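Local coordinates for putative MCP-type signal transduction protein (Campylobacter jejuni subsp. jejuni serotype O:2, PDB 4WY9) that probably senses chemical cues through its periplasmic tandem-PAS domain as the chemoreceptor Tlp1 and relays them to the chemotaxis machinery, at residues Tyr82-Pro87 and Asp136-Ala141; Val210-Asp215 and Lys229-Ile234; Asp264-Ile269 and Ser289-Leu294. All blocks are in the same frame, centred on the assembly; numbering follows the deposited sequence.

Contact 1: Tyr82-Pro87 and Asp136-Ala141; sequences YLIDPP and DILKKA
L138 reaches from the helix to the end of strand 78-83 and the first loop residue after it, dividing its two methyls between Y82 and I84. Its CD1 stands 4.1 Å from CE2 of the Y82 ring, the two side chains crossing at about a right angle. Its CD2 faces I84, with CD1 of I84 the nearest atom at 3.5 Å; here the aliphatic chains slide past each other in opposite directions. I84 was modelled in two conformers, so this second approach describes one of them and is less certain than the tyrosine contact. The CB atoms of Y82, I84 and L138 each point toward the other segment; on Y82, chi1 of 170° then sets the ring anti to the backbone N. The backbones stay well apart, the CA atoms of I84 and L138 being 9.2 Å from each other, so side chains alone bridge the gap. Behind this first shell, backbone hydrogen bonds to V182 and V180 hold Y82 and I84 against strand 179-188, and Y82 also packs on V105. On the helix, L138 touches V179 while I137 lies on A169, P171 and V182, which seats helix 132-140 against the antiparallel sheet of the first PDC sensor domain, a Cache-type PAS-like fold. The small joint surface, 113 Å² summed over both sides, and the absence of any polar pairing are consistent with a van der Waals contact, Y82 on its buried side and I84 at its solvent-facing rim, without directional bonds to fix its details.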
# COMPACT_ATOMS: atom_id res chain seq x y z
N TYR A 82 -7.71 9.76 -12.53
CA TYR A 82 -8.67 10.80 -12.18
C TYR A 82 -8.26 12.05 -12.95
O TYR A 82 -7.12 12.49 -12.85
CB TYR A 82 -8.64 11.03 -10.67
CG TYR A 82 -9.39 12.23 -10.14
CD1 TYR A 82 -10.58 12.66 -10.70
CD2 TYR A 82 -8.90 12.93 -9.05
CE1 TYR A 82 -11.25 13.77 -10.19
CE2 TYR A 82 -9.54 14.02 -8.54
CZ TYR A 82 -10.71 14.45 -9.11
OH TYR A 82 -11.35 15.55 -8.57
N LEU A 83 -9.16 12.61 -13.77
CA LEU A 83 -8.90 13.87 -14.45
C LEU A 83 -9.82 14.95 -13.89
O LEU A 83 -11.03 14.75 -13.82
CB LEU A 83 -9.11 13.74 -15.95
CG LEU A 83 -8.17 12.75 -16.66
CD1 LEU A 83 -8.50 12.69 -18.13
CD2 LEU A 83 -6.73 13.12 -16.49
N ILE A 84 -9.26 16.09 -13.51
CA ILE A 84 -10.02 17.14 -12.85
C ILE A 84 -10.95 17.90 -13.78
O ILE A 84 -12.03 18.38 -13.34
CB ILE A 84 -9.07 18.16 -12.15
CG1 ILE A 84 -7.98 17.45 -11.37
CG2 ILE A 84 -9.84 19.12 -11.26
CD1 ILE A 84 -6.84 18.40 -10.99
N ASP A 85 -10.57 18.04 -15.05
CA ASP A 85 -11.38 18.82 -15.98
C ASP A 85 -11.19 18.31 -17.41
O ASP A 85 -10.65 19.02 -18.25
CB ASP A 85 -11.11 20.31 -15.85
CG ASP A 85 -12.07 21.17 -16.67
OD1 ASP A 85 -13.24 20.78 -16.89
OD2 ASP A 85 -11.67 22.27 -17.05
N PRO A 86 -11.62 17.08 -17.67
CA PRO A 86 -11.41 16.51 -18.99
C PRO A 86 -12.32 17.09 -20.08
O PRO A 86 -13.31 17.73 -19.74
CB PRO A 86 -11.75 15.04 -18.79
CG PRO A 86 -12.83 15.08 -17.76
CD PRO A 86 -12.39 16.19 -16.80
N PRO A 87 -11.98 16.87 -21.34
CA PRO A 87 -12.98 17.11 -22.40
C PRO A 87 -14.31 16.50 -22.04
O PRO A 87 -14.34 15.38 -21.52
CB PRO A 87 -12.33 16.43 -23.62
CG PRO A 87 -10.87 16.47 -23.34
CD PRO A 87 -10.76 16.22 -21.87
N ASP A 136 -3.96 15.28 -1.35
CA ASP A 136 -2.63 15.84 -1.12
C ASP A 136 -1.98 16.27 -2.43
O ASP A 136 -1.33 17.31 -2.48
CB ASP A 136 -1.75 14.85 -0.40
CG ASP A 136 -2.12 14.64 1.04
OD1 ASP A 136 -2.90 15.46 1.59
OD2 ASP A 136 -1.64 13.66 1.63
N ILE A 137 -2.11 15.47 -3.47
CA ILE A 137 -1.55 15.84 -4.77
C ILE A 137 -2.20 17.13 -5.28
O ILE A 137 -1.49 18.05 -5.71
CB ILE A 137 -1.72 14.70 -5.79
CG1 ILE A 137 -0.77 13.57 -5.47
CG2 ILE A 137 -1.46 15.19 -7.21
CD1 ILE A 137 -0.99 12.28 -6.19
N LEU A 138 -3.52 17.19 -5.26
CA LEU A 138 -4.21 18.38 -5.79
C LEU A 138 -3.77 19.63 -5.05
O LEU A 138 -3.62 20.69 -5.66
CB LEU A 138 -5.73 18.22 -5.68
CG LEU A 138 -6.34 17.09 -6.49
CD1 LEU A 138 -7.82 17.12 -6.49
CD2 LEU A 138 -5.83 16.99 -7.91
N LYS A 139 -3.55 19.51 -3.74
CA LYS A 139 -3.19 20.66 -2.92
C LYS A 139 -1.71 21.04 -3.02
O LYS A 139 -1.39 22.23 -2.97
CB LYS A 139 -3.58 20.37 -1.44
CG LYS A 139 -3.17 21.45 -0.43
CD LYS A 139 -4.08 22.63 -0.54
CE LYS A 139 -3.63 23.80 0.34
NZ LYS A 139 -2.30 24.32 -0.11
N LYS A 140 -0.81 20.04 -3.11
CA LYS A 140 0.60 20.27 -2.89
C LYS A 140 1.53 20.00 -4.06
O LYS A 140 2.66 20.48 -4.08
CB LYS A 140 1.09 19.42 -1.70
CG LYS A 140 0.27 19.57 -0.46
CD LYS A 140 0.88 18.91 0.72
CE LYS A 140 1.10 17.45 0.58
NZ LYS A 140 1.56 16.90 1.90
N ALA A 141 1.10 19.20 -5.02
CA ALA A 141 2.01 18.76 -6.06
C ALA A 141 2.44 19.93 -6.95
O ALA A 141 1.61 20.77 -7.32
CB ALA A 141 1.41 17.64 -6.90

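Contact 2: Val210-Asp215 and Lys229-Ile234; sequences VLLNSD and KNLKDI
N230 and K232 both arrive at the carbonyl oxygen of D215, and their torsions show how. The N230 amide swings anti to its own backbone nitrogen (chi1 -160°), whereas the K232 chain, otherwise extended, bends at chi3 to bring its ammonium round to the same acceptor. The setting is a helical N-cap: N230 directly precedes helix 231-234, which lies against the five-stranded antiparallel sheet of the second PAS-like module. Its OD1 accepts from K232 N at 3.0 Å, in the carbonyl plane and on a lone pair, while ND2 donates to D215 O at 2.8 Å. That second bond is nearly straight, 169° at the hydrogen, and D215 O lies near the amide plane of N230; the donor, however, stands above the D215 carbonyl plane, 42° out of it, and is not on a lone pair. One amide thus caps the helix and ties it to the turn following strand 209-213, and the two bonds, one at OD1 and one at ND2, fix which way the amide is turned. The ammonium of K232 adds a weak bond to D215 O, at 3.4 Å from NZ. Beside this polar side, L212 and L231 supply the apolar one: L212 CD1 meets L231 CD2 at 3.9 Å, the side chains crossing obliquely. M218 touches both leucines, and L231 also rests on L282 of strand 277-286 and on Y244 of helix 241-249, which places the helix between sheet and neighbouring helix. An acetate ion, probably from the crystallisation liquor, lies about 4 Å from the L231 side chain. Two waters complete the lysine's grip: both accept from K232 NZ, one donating to S214 O at 2.8 Å and the other to D215 O at 3.2 Å.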
# COMPACT_ATOMS: atom_id res chain seq x y z
N VAL A 210 3.31 -9.18 11.43
CA VAL A 210 2.62 -7.90 11.34
C VAL A 210 3.33 -6.99 10.37
O VAL A 210 4.56 -6.87 10.37
CB VAL A 210 2.54 -7.23 12.73
CG1 VAL A 210 1.82 -5.90 12.67
CG2 VAL A 210 1.89 -8.16 13.77
N LEU A 211 2.55 -6.32 9.51
CA LEU A 211 3.04 -5.23 8.65
C LEU A 211 2.38 -3.95 9.12
O LEU A 211 1.16 -3.91 9.21
CB LEU A 211 2.76 -5.47 7.19
CG LEU A 211 3.16 -4.38 6.22
CD1 LEU A 211 4.66 -4.18 6.17
CD2 LEU A 211 2.62 -4.65 4.82
N LEU A 212 3.16 -2.92 9.40
CA LEU A 212 2.59 -1.66 9.84
C LEU A 212 3.41 -0.52 9.32
O LEU A 212 4.58 -0.69 8.95
CB LEU A 212 2.42 -1.63 11.35
CG LEU A 212 3.55 -1.55 12.32
CD1 LEU A 212 3.05 -1.52 13.75
CD2 LEU A 212 4.57 -2.68 12.19
N ASN A 213 2.83 0.68 9.27
CA ASN A 213 3.66 1.82 8.88
C ASN A 213 4.39 2.37 10.11
O ASN A 213 4.14 1.93 11.25
CB ASN A 213 2.88 2.88 8.08
CG ASN A 213 1.88 3.67 8.88
OD1 ASN A 213 1.83 3.62 10.10
ND2 ASN A 213 1.11 4.49 8.17
N SER A 214 5.31 3.31 9.93
CA SER A 214 6.14 3.74 11.04
C SER A 214 5.32 4.48 12.11
O SER A 214 5.75 4.58 13.25
CB SER A 214 7.29 4.64 10.54
OG SER A 214 6.81 5.82 9.95
N ASP A 215 4.16 5.02 11.73
CA ASP A 215 3.26 5.66 12.67
C ASP A 215 2.53 4.67 13.56
O ASP A 215 1.93 5.06 14.56
CB ASP A 215 2.26 6.57 11.93
CG ASP A 215 2.91 7.74 11.25
OD1 ASP A 215 3.78 8.37 11.88
OD2 ASP A 215 2.56 8.04 10.09
N LYS A 229 -5.89 -0.44 12.79
CA LYS A 229 -5.71 0.21 14.06
C LYS A 229 -4.26 0.56 14.30
O LYS A 229 -3.35 0.00 13.66
CB LYS A 229 -6.30 -0.64 15.20
CG LYS A 229 -7.80 -0.88 15.01
CD LYS A 229 -8.42 -1.67 16.15
CE LYS A 229 -9.96 -1.70 16.04
NZ LYS A 229 -10.42 -2.16 14.70
N ASN A 230 -4.02 1.46 15.25
CA ASN A 230 -2.66 1.76 15.66
C ASN A 230 -2.24 0.84 16.78
O ASN A 230 -2.90 0.77 17.82
CB ASN A 230 -2.53 3.23 16.07
CG ASN A 230 -1.11 3.71 16.04
OD1 ASN A 230 -0.25 3.16 16.74
ND2 ASN A 230 -0.82 4.60 15.13
N LEU A 231 -1.15 0.11 16.57
CA LEU A 231 -0.68 -0.87 17.55
C LEU A 231 -0.42 -0.20 18.89
O LEU A 231 -0.65 -0.78 19.95
CB LEU A 231 0.57 -1.58 17.01
CG LEU A 231 1.19 -2.63 17.93
CD1 LEU A 231 0.17 -3.67 18.32
CD2 LEU A 231 2.35 -3.26 17.20
N LYS A 232 0.02 1.06 18.86
CA LYS A 232 0.32 1.77 20.11
C LYS A 232 -0.93 2.03 20.94
O LYS A 232 -0.86 2.12 22.15
CB LYS A 232 1.08 3.06 19.82
CG LYS A 232 2.33 2.83 19.01
CD LYS A 232 3.17 4.08 18.83
CE LYS A 232 2.46 5.07 17.91
NZ LYS A 232 3.48 6.05 17.38
N ASP A 233 -2.07 2.19 20.28
CA ASP A 233 -3.32 2.42 20.97
C ASP A 233 -3.89 1.17 21.61
O ASP A 233 -4.53 1.23 22.67
CB ASP A 233 -4.37 3.00 20.02
CG ASP A 233 -4.03 4.37 19.51
OD1 ASP A 233 -3.32 5.13 20.21
OD2 ASP A 233 -4.48 4.70 18.38
N ILE A 234 -3.75 0.04 20.91
CA ILE A 234 -4.37 -1.19 21.36
C ILE A 234 -3.47 -2.01 22.26
O ILE A 234 -3.93 -2.92 22.94
CB ILE A 234 -4.90 -2.01 20.18
CG1 ILE A 234 -3.78 -2.44 19.29
CG2 ILE A 234 -5.94 -1.19 19.36
CD1 ILE A 234 -3.46 -3.86 19.42
O HOH W 1 5.05 4.27 15.90
O HOH W 2 1.55 7.80 16.18

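Contact 3: Asp264-Ile269 and Ser289-Leu294; sequences DSYAAI and SVFKPL
Y266 OH hydrogen-bonds with OG1 of T9 on the long N-terminal helix 8-51 and meets the edge of the F291 ring, 3.9 Å from CE2. The contact thus joins strand 264-274 and the C-terminal helix 287-291 of the second PAS-like module to the long helix 8-51. Y266 OH sits in the plane of the F291 ring, and F291 CE2 in turn approaches the edge of the tyrosine. With the two side chains crossing at about a right angle, neither ring lays a face on the other, and the geometry is an edge contact, not a stack. V290 CG1 also comes to the tyrosine's edge, 4.3 Å from CE2. On the strand, the tyrosine ring is anti to the carbonyl carbon (chi1 -61°), and the CB points toward the helix. Its backbone pairs with A285, and K287 makes a cation-pi interaction with the ring. Helix 8-51 supplies both T9, the partner of the hydroxyl, and apolar cover, with V290 on I8 and T12 and F291 on T9. Neighbours in sequence pack too: V290 CG1 stands 3.9 Å above one face of the F291 ring, offset from its centre.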
# COMPACT_ATOMS: atom_id res chain seq x y z
N ASP A 264 4.36 -12.55 26.71
CA ASP A 264 5.72 -12.08 26.87
C ASP A 264 6.58 -12.72 25.78
O ASP A 264 6.68 -13.95 25.72
CB ASP A 264 6.21 -12.43 28.27
CG ASP A 264 7.50 -11.75 28.64
OD1 ASP A 264 8.13 -11.14 27.79
OD2 ASP A 264 7.85 -11.82 29.82
N SER A 265 7.20 -11.91 24.93
CA SER A 265 7.75 -12.38 23.68
C SER A 265 9.13 -11.82 23.38
O SER A 265 9.55 -10.82 23.98
CB SER A 265 6.81 -12.02 22.51
OG SER A 265 5.46 -12.44 22.76
N TYR A 266 9.81 -12.45 22.42
CA TYR A 266 10.85 -11.80 21.66
C TYR A 266 10.20 -11.21 20.42
O TYR A 266 9.32 -11.83 19.83
CB TYR A 266 11.96 -12.77 21.27
CG TYR A 266 12.65 -13.39 22.47
CD1 TYR A 266 13.46 -12.63 23.28
CD2 TYR A 266 12.51 -14.75 22.75
CE1 TYR A 266 14.09 -13.18 24.40
CE2 TYR A 266 13.13 -15.30 23.84
CZ TYR A 266 13.93 -14.52 24.66
OH TYR A 266 14.55 -15.09 25.75
N ALA A 267 10.63 -10.02 20.01
CA ALA A 267 10.08 -9.37 18.81
C ALA A 267 11.19 -8.80 17.98
O ALA A 267 12.03 -8.08 18.51
CB ALA A 267 9.10 -8.28 19.17
N ALA A 268 11.15 -9.05 16.68
CA ALA A 268 12.07 -8.41 15.78
C ALA A 268 11.34 -7.39 14.92
O ALA A 268 10.18 -7.61 14.52
CB ALA A 268 12.77 -9.40 14.90
N ILE A 269 12.04 -6.31 14.60
CA ILE A 269 11.57 -5.27 13.70
C ILE A 269 12.55 -5.15 12.56
O ILE A 269 13.75 -5.09 12.79
CB ILE A 269 11.45 -3.88 14.40
CG1 ILE A 269 10.45 -3.95 15.54
CG2 ILE A 269 11.09 -2.76 13.44
CD1 ILE A 269 9.12 -4.22 15.11
N SER A 289 6.77 -20.28 24.15
CA SER A 289 6.75 -21.14 22.98
C SER A 289 8.17 -21.53 22.56
O SER A 289 8.42 -22.61 22.05
CB SER A 289 6.04 -20.44 21.84
OG SER A 289 4.73 -20.12 22.20
N VAL A 290 9.09 -20.62 22.76
CA VAL A 290 10.49 -20.75 22.35
C VAL A 290 11.17 -21.80 23.22
O VAL A 290 11.99 -22.59 22.73
CB VAL A 290 11.18 -19.35 22.47
CG1 VAL A 290 12.61 -19.39 22.62
CG2 VAL A 290 10.70 -18.49 21.29
N PHE A 291 10.85 -21.84 24.51
CA PHE A 291 11.48 -22.72 25.44
C PHE A 291 10.75 -24.02 25.69
O PHE A 291 11.33 -24.97 26.21
CB PHE A 291 11.73 -21.98 26.76
CG PHE A 291 12.87 -21.02 26.70
CD1 PHE A 291 14.17 -21.50 26.72
CD2 PHE A 291 12.66 -19.66 26.55
CE1 PHE A 291 15.23 -20.63 26.63
CE2 PHE A 291 13.74 -18.80 26.45
CZ PHE A 291 15.01 -19.29 26.50
N LYS A 292 9.48 -24.08 25.33
CA LYS A 292 8.71 -25.32 25.43
C LYS A 292 7.82 -25.41 24.24
O LYS A 292 6.61 -25.33 24.36
CB LYS A 292 7.86 -25.37 26.71
CG LYS A 292 8.66 -25.69 27.99
CD LYS A 292 7.74 -25.70 29.19
CE LYS A 292 8.47 -25.37 30.48
NZ LYS A 292 9.76 -26.10 30.54
N PRO A 293 8.44 -25.57 23.07
CA PRO A 293 7.68 -25.68 21.83
C PRO A 293 6.84 -26.96 21.80
O PRO A 293 7.26 -27.98 22.34
CB PRO A 293 8.78 -25.65 20.74
CG PRO A 293 9.98 -26.23 21.41
CD PRO A 293 9.88 -25.82 22.88
N LEU A 294 5.66 -26.90 21.19
CA LEU A 294 4.83 -28.10 21.10
C LEU A 294 5.17 -28.90 19.86
O LEU A 294 5.45 -28.34 18.80
CB LEU A 294 3.35 -27.74 21.11
CG LEU A 294 2.89 -27.49 22.56
CD1 LEU A 294 1.80 -26.43 22.65
CD2 LEU A 294 2.45 -28.79 23.23

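Overall arrangement
From the N terminus, helix 8-51 runs first, and its opening turns later help cover contact 3. Contact 1 closes a 48-residue excursion in the first PDC sensor domain, bringing helix 132-140 back to the end of strand 78-83. The chain then enters the second module, where contact 2 closes a short 13-residue loop and contact 3 a 19-residue one containing the end of strand 264-274 and all of strand 277-286. All three follow in series; none nests or crosses. Contacts 2 and 3 reach the same five-stranded sheet, their centres about 20 Å apart. Contact 1 belongs to the other sheet, its centre about 49 Å from that of contact 3, on opposite sides of the chain's centre.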